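Local coordinates for protein dnab-like replicative helicase (Bacillus phage SPP1, PDB 3BH0) that is the ATPase domain of a DnaB-family replicative helicase, which probably couples ATP hydrolysis to 5'-3' unwinding of duplex DNA at replication, at residues Y63-R68 and A257-F262; K81-L86 and L296-E301; V185-D188 and L192-P195. All coordinates share one frame; numbering follows the deposited sequence.

All three contacts belong to the RecA-like ATPase core and reach its one mixed sheet. Helix 81-93 ties them together: in interaction 2 it lies against strand 292-299, and it also meets the other two. F84 CE2 is 3.5 Å from E261 OE2 of interaction 1, and A85 CB packs 3.5 Å from M186 CE of interaction 3. Centres of interactions 1 and 2 are about 19 Å apart, those of 2 and 3 about 20 Å. Interactions 1 and 3 do not touch, their nearest atoms being about 7 Å apart. The probable nucleotide site lies between 2 and 3, where T82 OG1 of the presumed P-loop stands 4.3 Å from D188 OD2.

Interaction 1 (Y63-R68 and A257-F262); sequences YGYKRR and ADIIEF
The Y65 ring is met at its edge, the R68 guanidinium over a face. I259 CD1 lies in the plane of the tyrosine ring, 4.0 Å from Y65 CD1, and E261 OE1 also sits near that plane, farther out by the hydroxyl. The carboxylate of D258 instead covers one face of the guanidinium, with D258 CG 3.6 Å above the plane of the R68 group and over its centre.

Y65 and E261 reach toward each other from opposite directions. The tyrosine hydroxyl donates to the carboxylate, Y65 OH to E261 OE1 being 3.2 Å, on the syn side of the oxygen and 27° out of the carboxylate plane. Q88 of helix 81-93 also bonds Y65 OH, so the hydroxyl is fixed from both the strand and the helix.

The R68 chain leaves its backbone with CG between N and the carbonyl carbon (chi1 84°), then bends at chi2, which brings the guanidinium across D258. The separation of R68 NH2 from D258 OD1 is 3.0 Å, but no N-H points at the oxygen; the bridge is one of charge alone, and the exact place of NH2 is doubtful. Firmer partners hold the aspartate: R287 at OD1, and K214 together with the backbone N of F70 at OD2.

Thus the loop between helix 56-62 and strand 70-74 is fastened to the start of strand 259-265 at two points, separated by the apolar touch of I259. The chemistry differs at each end. The basic residues around D258 would be expected to stabilise its negative charge, whereas the buried E261 takes a hydrogen bond from a neutral hydroxyl, which would be expected to ease the cost of burying its carboxylate without a full counter-charge from this loop.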
loop_
_atom_site.group_PDB
_atom_site.type_symbol
_atom_site.label_atom_id
_atom_site.label_comp_id
_atom_site.label_asym_id
_atom_site.label_seq_id
_atom_site.Cartn_x
_atom_site.Cartn_y
_atom_site.Cartn_z
ATOM N N TYR A 63 -15.074 -1.190 0.089
ATOM C CA TYR A 63 -15.758 -0.007 0.644
ATOM C C TYR A 63 -14.800 0.907 1.405
ATOM O O TYR A 63 -15.212 1.710 2.242
ATOM C CB TYR A 63 -17.057 -0.352 1.423
ATOM C CG TYR A 63 -18.222 -0.625 0.473
ATOM C CD1 TYR A 63 -18.640 -1.931 0.201
ATOM C CD2 TYR A 63 -18.855 0.425 -0.210
ATOM C CE1 TYR A 63 -19.680 -2.187 -0.689
ATOM C CE2 TYR A 63 -19.899 0.177 -1.103
ATOM C CZ TYR A 63 -20.309 -1.128 -1.332
ATOM O OH TYR A 63 -21.331 -1.380 -2.226
ATOM N N GLY A 64 -13.514 0.792 1.054
ATOM C CA GLY A 64 -12.433 1.534 1.700
ATOM C C GLY A 64 -11.738 0.706 2.762
ATOM O O GLY A 64 -12.279 -0.305 3.238
ATOM N N TYR A 65 -10.525 1.125 3.124
ATOM C CA TYR A 65 -9.783 0.469 4.189
ATOM C C TYR A 65 -10.326 0.920 5.521
ATOM O O TYR A 65 -10.597 2.086 5.717
ATOM C CB TYR A 65 -8.277 0.759 4.099
ATOM C CG TYR A 65 -7.621 0.271 2.824
ATOM C CD1 TYR A 65 -7.802 -1.045 2.372
ATOM C CD2 TYR A 65 -6.824 1.129 2.067
ATOM C CE1 TYR A 65 -7.209 -1.490 1.205
ATOM C CE2 TYR A 65 -6.223 0.692 0.891
ATOM C CZ TYR A 65 -6.414 -0.616 0.465
ATOM O OH TYR A 65 -5.804 -1.036 -0.705
ATOM N N LYS A 66 -10.488 -0.027 6.432
ATOM C CA LYS A 66 -11.068 0.257 7.741
ATOM C C LYS A 66 -9.963 0.481 8.757
ATOM O O LYS A 66 -8.936 -0.195 8.728
ATOM C CB LYS A 66 -11.964 -0.902 8.226
ATOM C CG LYS A 66 -12.964 -1.464 7.196
ATOM C CD LYS A 66 -13.935 -0.410 6.644
ATOM C CE LYS A 66 -14.861 -1.043 5.612
ATOM N NZ LYS A 66 -15.118 -0.087 4.501
ATOM N N ARG A 67 -10.211 1.418 9.663
ATOM C CA ARG A 67 -9.369 1.668 10.824
ATOM C C ARG A 67 -8.708 0.430 11.479
ATOM O O ARG A 67 -7.699 0.559 12.153
ATOM C CB ARG A 67 -10.178 2.441 11.867
ATOM C CG ARG A 67 -10.773 3.755 11.365
ATOM C CD ARG A 67 -10.103 4.970 12.020
ATOM N NE ARG A 67 -10.941 6.172 11.943
ATOM C CZ ARG A 67 -10.747 7.291 12.649
ATOM N NH1 ARG A 67 -9.736 7.384 13.516
ATOM N NH2 ARG A 67 -11.572 8.327 12.486
ATOM N N ARG A 68 -9.222 -0.769 11.288
ATOM C CA ARG A 68 -8.530 -1.917 11.894
ATOM C C ARG A 68 -7.691 -2.783 10.920
ATOM O O ARG A 68 -6.938 -3.672 11.347
ATOM C CB ARG A 68 -9.548 -2.770 12.677
ATOM C CG ARG A 68 -10.336 -3.798 11.866
ATOM C CD ARG A 68 -9.888 -5.233 12.188
ATOM N NE ARG A 68 -10.499 -6.189 11.264
ATOM C CZ ARG A 68 -10.331 -7.511 11.289
ATOM N NH1 ARG A 68 -9.554 -8.098 12.187
ATOM N NH2 ARG A 68 -10.955 -8.260 10.393
ATOM N N ALA A 257 -3.571 -10.963 7.850
ATOM C CA ALA A 257 -4.064 -9.919 6.959
ATOM C C ALA A 257 -5.563 -10.049 6.698
ATOM O O ALA A 257 -6.104 -11.144 6.528
ATOM C CB ALA A 257 -3.290 -9.921 5.648
ATOM N N ASP A 258 -6.228 -8.911 6.682
ATOM C CA ASP A 258 -7.624 -8.847 6.306
ATOM C C ASP A 258 -7.733 -8.798 4.788
ATOM O O ASP A 258 -8.629 -9.400 4.191
ATOM C CB ASP A 258 -8.256 -7.614 6.963
ATOM C CG ASP A 258 -7.967 -7.568 8.449
ATOM O OD1 ASP A 258 -8.268 -8.576 9.135
ATOM O OD2 ASP A 258 -7.381 -6.574 8.921
ATOM N N ILE A 259 -6.800 -8.075 4.176
ATOM C CA ILE A 259 -6.765 -7.919 2.735
ATOM C C ILE A 259 -5.374 -8.253 2.187
ATOM O O ILE A 259 -4.355 -7.795 2.704
ATOM C CB ILE A 259 -7.219 -6.510 2.304
ATOM C CG1 ILE A 259 -8.606 -6.210 2.893
ATOM C CG2 ILE A 259 -7.246 -6.411 0.772
ATOM C CD1 ILE A 259 -9.114 -4.779 2.733
ATOM N N ILE A 260 -5.351 -9.072 1.152
ATOM C CA ILE A 260 -4.128 -9.374 0.443
ATOM C C ILE A 260 -4.339 -9.090 -1.030
ATOM O O ILE A 260 -5.113 -9.760 -1.715
ATOM C CB ILE A 260 -3.682 -10.836 0.654
ATOM C CG1 ILE A 260 -3.446 -11.105 2.146
ATOM C CG2 ILE A 260 -2.438 -11.154 -0.215
ATOM C CD1 ILE A 260 -3.132 -12.573 2.502
ATOM N N GLU A 261 -3.652 -8.072 -1.517
ATOM C CA GLU A 261 -3.699 -7.782 -2.929
ATOM C C GLU A 261 -2.385 -8.140 -3.622
ATOM O O GLU A 261 -1.333 -7.614 -3.292
ATOM C CB GLU A 261 -4.164 -6.345 -3.189
ATOM C CG GLU A 261 -3.764 -5.349 -2.150
ATOM C CD GLU A 261 -4.625 -4.100 -2.148
ATOM O OE1 GLU A 261 -5.728 -4.159 -1.598
ATOM O OE2 GLU A 261 -4.188 -3.046 -2.648
ATOM N N PHE A 262 -2.466 -9.103 -4.537
ATOM C CA PHE A 262 -1.363 -9.457 -5.413
ATOM C C PHE A 262 -1.399 -8.585 -6.662
ATOM O O PHE A 262 -2.472 -8.194 -7.126
ATOM C CB PHE A 262 -1.456 -10.921 -5.843
ATOM C CG PHE A 262 -1.254 -11.918 -4.732
ATOM C CD1 PHE A 262 -0.233 -11.769 -3.810
ATOM C CD2 PHE A 262 -2.059 -13.045 -4.654
ATOM C CE1 PHE A 262 -0.040 -12.719 -2.796
ATOM C CE2 PHE A 262 -1.869 -14.010 -3.658
ATOM C CZ PHE A 262 -0.860 -13.841 -2.725
#

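Interaction 2 (K81-L86 and L296-E301); sequences KTAFAL and LAFIKE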
loop_
_atom_site.group_PDB
_atom_site.type_symbol
_atom_site.label_atom_id
_atom_site.label_comp_id
_atom_site.label_asym_id
_atom_site.label_seq_id
_atom_site.Cartn_x
_atom_site.Cartn_y
_atom_site.Cartn_z
ATOM N N LYS A 81 4.652 -2.805 -7.851
ATOM C CA LYS A 81 4.389 -2.757 -6.398
ATOM C C LYS A 81 4.633 -1.407 -5.734
ATOM O O LYS A 81 3.761 -0.899 -5.036
ATOM C CB LYS A 81 5.242 -3.836 -5.723
ATOM C CG LYS A 81 4.997 -4.090 -4.246
ATOM C CD LYS A 81 5.607 -5.440 -3.835
ATOM C CE LYS A 81 7.129 -5.412 -3.796
ATOM N NZ LYS A 81 7.699 -6.773 -4.014
ATOM N N THR A 82 5.821 -0.848 -5.944
ATOM C CA THR A 82 6.187 0.446 -5.350
ATOM C C THR A 82 5.349 1.586 -5.929
ATOM O O THR A 82 4.736 2.358 -5.186
ATOM C CB THR A 82 7.708 0.759 -5.517
ATOM O OG1 THR A 82 8.479 -0.293 -4.922
ATOM C CG2 THR A 82 8.074 2.079 -4.826
ATOM N N ALA A 83 5.334 1.667 -7.257
ATOM C CA ALA A 83 4.512 2.606 -8.006
ATOM C C ALA A 83 3.047 2.553 -7.560
ATOM O O ALA A 83 2.416 3.584 -7.381
ATOM C CB ALA A 83 4.630 2.316 -9.512
ATOM N N PHE A 84 2.535 1.336 -7.375
ATOM C CA PHE A 84 1.156 1.083 -6.951
ATOM C C PHE A 84 0.894 1.551 -5.519
ATOM O O PHE A 84 -0.142 2.181 -5.238
ATOM C CB PHE A 84 0.857 -0.411 -7.101
ATOM C CG PHE A 84 -0.492 -0.825 -6.610
ATOM C CD1 PHE A 84 -1.624 -0.645 -7.399
ATOM C CD2 PHE A 84 -0.631 -1.444 -5.385
ATOM C CE1 PHE A 84 -2.880 -1.059 -6.950
ATOM C CE2 PHE A 84 -1.881 -1.857 -4.932
ATOM C CZ PHE A 84 -3.004 -1.660 -5.722
ATOM N N ALA A 85 1.827 1.239 -4.620
ATOM C CA ALA A 85 1.741 1.708 -3.243
ATOM C C ALA A 85 1.807 3.241 -3.157
ATOM O O ALA A 85 0.986 3.866 -2.476
ATOM C CB ALA A 85 2.825 1.063 -2.391
ATOM N N LEU A 86 2.765 3.849 -3.855
ATOM C CA LEU A 86 2.881 5.316 -3.820
ATOM C C LEU A 86 1.661 5.977 -4.433
ATOM O O LEU A 86 1.211 7.020 -3.969
ATOM C CB LEU A 86 4.182 5.828 -4.460
ATOM C CG LEU A 86 5.480 5.516 -3.691
ATOM C CD1 LEU A 86 6.679 5.710 -4.563
ATOM C CD2 LEU A 86 5.645 6.308 -2.396
ATOM N N LEU A 296 -6.027 -2.759 -13.982
ATOM C CA LEU A 296 -5.728 -1.344 -14.123
ATOM C C LEU A 296 -4.750 -1.139 -15.270
ATOM O O LEU A 296 -3.914 -1.990 -15.532
ATOM C CB LEU A 296 -5.091 -0.790 -12.843
ATOM C CG LEU A 296 -5.805 -0.825 -11.497
ATOM C CD1 LEU A 296 -4.827 -0.345 -10.440
ATOM C CD2 LEU A 296 -7.042 0.060 -11.522
ATOM N N ALA A 297 -4.862 0.006 -15.933
ATOM C CA ALA A 297 -3.926 0.417 -16.966
ATOM C C ALA A 297 -2.734 1.044 -16.271
ATOM O O ALA A 297 -2.883 1.983 -15.501
ATOM C CB ALA A 297 -4.575 1.416 -17.932
ATOM N N PHE A 298 -1.551 0.512 -16.545
ATOM C CA PHE A 298 -0.349 0.962 -15.891
ATOM C C PHE A 298 0.415 1.849 -16.852
ATOM O O PHE A 298 0.763 1.413 -17.952
ATOM C CB PHE A 298 0.482 -0.253 -15.480
ATOM C CG PHE A 298 1.826 0.085 -14.920
ATOM C CD1 PHE A 298 1.962 1.032 -13.902
ATOM C CD2 PHE A 298 2.962 -0.575 -15.376
ATOM C CE1 PHE A 298 3.208 1.326 -13.364
ATOM C CE2 PHE A 298 4.222 -0.288 -14.836
ATOM C CZ PHE A 298 4.343 0.662 -13.830
ATOM N N ILE A 299 0.654 3.092 -16.449
ATOM C CA ILE A 299 1.451 4.011 -17.258
ATOM C C ILE A 299 2.865 3.958 -16.708
ATOM O O ILE A 299 3.232 4.710 -15.795
ATOM C CB ILE A 299 0.891 5.480 -17.290
ATOM C CG1 ILE A 299 -0.614 5.520 -17.606
ATOM C CG2 ILE A 299 1.698 6.364 -18.259
ATOM C CD1 ILE A 299 -1.086 4.638 -18.772
ATOM N N LYS A 300 3.631 3.032 -17.281
ATOM C CA LYS A 300 4.999 2.723 -16.886
ATOM C C LYS A 300 5.832 3.976 -16.640
ATOM O O LYS A 300 6.234 4.253 -15.505
ATOM C CB LYS A 300 5.656 1.835 -17.952
ATOM C CG LYS A 300 5.117 0.414 -17.969
ATOM C CD LYS A 300 5.222 -0.291 -19.338
ATOM C CE LYS A 300 5.018 -1.827 -19.204
ATOM N NZ LYS A 300 3.647 -2.258 -18.754
ATOM N N GLU A 301 6.050 4.736 -17.709
ATOM C CA GLU A 301 6.898 5.921 -17.706
ATOM C C GLU A 301 6.607 6.906 -16.560
ATOM O O GLU A 301 7.478 7.684 -16.159
ATOM C CB GLU A 301 6.786 6.626 -19.069
ATOM C CG GLU A 301 5.389 7.216 -19.341
ATOM C CD GLU A 301 5.212 7.748 -20.753
ATOM O OE1 GLU A 301 6.234 8.103 -21.391
ATOM O OE2 GLU A 301 4.040 7.815 -21.219
#
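F84 and L296 meet at about a right angle, the leucine reaching the aromatic ring by a single methyl. L296 CD1 lies at the edge of the ring, near its plane, 4.1 Å from F84 CE1. The second touch is equally slight: the CB methyl of A83 approaches the F298 ring obliquely, 4.2 Å from F298 CE1. Both pairs are purely apolar, and no hydrogen bond crosses between helix and strand.

Rotation about the first side-chain bond explains the reach of F84. With CG anti to the backbone N (chi1 176°), its ring extends from the flank of the helix to the sheet, whereas the small A83, one residue earlier, points its CB directly at the strand. On the strand side, L296 and F298 are two residues apart and so come off the same face. The F298 ring is backed by its own chain, which turns after the strand and lays K300 CA 3.7 Å above one face of that ring.

Helix 81-93 follows a loop whose sequence and geometry fit the Walker A motif, or P-loop, of RecA-like ATPases, and it packs here on the antiparallel part of the sheet, beyond the parallel core. K81 and T82 belong to that pattern, and K81 NZ is bonded to A75 O of the same loop. The first helical turns are closed by A85 N to K81 O at 2.9 Å and L86 N to T82 O at 2.8 Å.

Farther out, F84 meets the ring of F55 with the planes nearly parallel, and touches L263 and V281. F298 meets F305 of strand 304-307, a residue that A83 and L296 also touch. Backbone bonds to V279 and N277 hold L296 and F298 in the sheet.

Interaction 3 (V185-D188 and L192-P195); sequences VMID and LLEP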
loop_
_atom_site.group_PDB
_atom_site.type_symbol
_atom_site.label_atom_id
_atom_site.label_comp_id
_atom_site.label_asym_id
_atom_site.label_seq_id
_atom_site.Cartn_x
_atom_site.Cartn_y
_atom_site.Cartn_z
ATOM N N VAL A 185 -0.480 3.485 7.819
ATOM C CA VAL A 185 0.938 3.128 7.927
ATOM C C VAL A 185 1.350 2.229 6.760
ATOM O O VAL A 185 0.934 1.080 6.687
ATOM C CB VAL A 185 1.243 2.479 9.305
ATOM C CG1 VAL A 185 2.734 2.227 9.497
ATOM C CG2 VAL A 185 0.696 3.377 10.427
ATOM N N MET A 186 2.143 2.775 5.838
ATOM C CA MET A 186 2.650 2.012 4.691
ATOM C C MET A 186 4.067 1.552 4.965
ATOM O O MET A 186 4.925 2.356 5.337
ATOM C CB MET A 186 2.655 2.842 3.408
ATOM C CG MET A 186 1.300 3.226 2.861
ATOM S SD MET A 186 1.345 3.419 1.056
ATOM C CE MET A 186 1.081 1.720 0.539
ATOM N N ILE A 187 4.330 0.266 4.768
ATOM C CA ILE A 187 5.666 -0.247 5.014
ATOM C C ILE A 187 6.345 -0.753 3.729
ATOM O O ILE A 187 5.971 -1.811 3.197
ATOM C CB ILE A 187 5.658 -1.267 6.162
ATOM C CG1 ILE A 187 4.908 -0.649 7.359
ATOM C CG2 ILE A 187 7.099 -1.700 6.527
ATOM C CD1 ILE A 187 4.468 -1.594 8.406
ATOM N N ASP A 188 7.320 0.012 3.211
ATOM C CA ASP A 188 8.069 -0.475 2.039
ATOM C C ASP A 188 8.908 -1.644 2.415
ATOM O O ASP A 188 10.097 -1.592 2.740
ATOM C CB ASP A 188 8.851 0.541 1.209
ATOM C CG ASP A 188 9.326 -0.058 -0.159
ATOM O OD1 ASP A 188 9.168 -1.292 -0.411
ATOM O OD2 ASP A 188 9.876 0.704 -0.981
ATOM N N LEU A 192 12.018 -6.722 5.357
ATOM C CA LEU A 192 13.164 -5.900 5.690
ATOM C C LEU A 192 13.111 -5.409 7.148
ATOM O O LEU A 192 14.106 -4.897 7.679
ATOM C CB LEU A 192 13.210 -4.681 4.740
ATOM C CG LEU A 192 14.363 -4.525 3.737
ATOM C CD1 LEU A 192 14.656 -5.827 3.021
ATOM C CD2 LEU A 192 14.113 -3.401 2.732
ATOM N N LEU A 193 11.951 -5.559 7.786
ATOM C CA LEU A 193 11.760 -5.070 9.157
ATOM C C LEU A 193 12.663 -5.807 10.145
ATOM O O LEU A 193 12.932 -6.989 9.980
ATOM C CB LEU A 193 10.293 -5.187 9.589
ATOM C CG LEU A 193 9.299 -4.196 8.977
ATOM C CD1 LEU A 193 7.855 -4.611 9.233
ATOM C CD2 LEU A 193 9.538 -2.780 9.467
ATOM N N GLU A 194 13.140 -5.097 11.165
ATOM C CA GLU A 194 13.949 -5.724 12.218
ATOM C C GLU A 194 13.062 -6.631 13.056
ATOM O O GLU A 194 12.106 -6.163 13.645
ATOM C CB GLU A 194 14.581 -4.661 13.106
ATOM C CG GLU A 194 15.551 -3.770 12.380
ATOM C CD GLU A 194 16.391 -2.931 13.338
ATOM O OE1 GLU A 194 15.907 -2.604 14.462
ATOM O OE2 GLU A 194 17.539 -2.597 12.956
ATOM N N PRO A 195 13.358 -7.940 13.090
ATOM C CA PRO A 195 12.548 -8.823 13.934
ATOM C C PRO A 195 12.832 -8.627 15.430
ATOM O O PRO A 195 13.936 -8.208 15.795
ATOM C CB PRO A 195 12.968 -10.217 13.473
ATOM C CG PRO A 195 14.352 -10.052 12.970
ATOM C CD PRO A 195 14.410 -8.681 12.366
#
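I187 meets L193 through its CG2 branch, which lies over the flat side of the leucine's isopropyl end. CG2 is 4.0 Å from L193 CD1 and equally 4.0 Å from L193 CD2, with L193 CG scarcely farther away, so one isoleucine methyl touches both leucine methyls. The two side chains cross at about a right angle.

Their conformations account for this. In I187 the CG1 branch stands beside the backbone N and anti to the carbonyl carbon (chi1 -50°), which leaves CG2 beside the carbonyl carbon as the branch presented to the loop, while the longer arm carrying CD1 runs on past the contact. L193 likewise has CG anti to its carbonyl carbon (chi1 -73°). Both residues direct their CB toward the opposing segment and close an 8.8 Å gap between I187 CA and L193 CA.

L192 is less relaxed. Its chi1 of -114° is far from a staggered value, and its single approach to the strand is a loose one, L192 CD2 standing 4.4 Å from D188 O. The carboxylate of D188 does not take part in that touch. It lies on strand 183-188, beside the presumed P-loop, a place consistent with the Walker B aspartate of RecA-like ATPases. The loop thus folds back against the strand by van der Waals contact, with no hydrogen bond between the two segments.

Successive residues of the strand look to different faces of the sheet: M186 is turned from the loop, and I187 faces it. On the I187 side, helix 164-176 contributes I167, which touches both I187 and L193, while helix 202-220 adds L213 against I187 and I209 against L193. Backbone bonds join the strand to 98-103 at M186 and to 223-228 at V185 and I187.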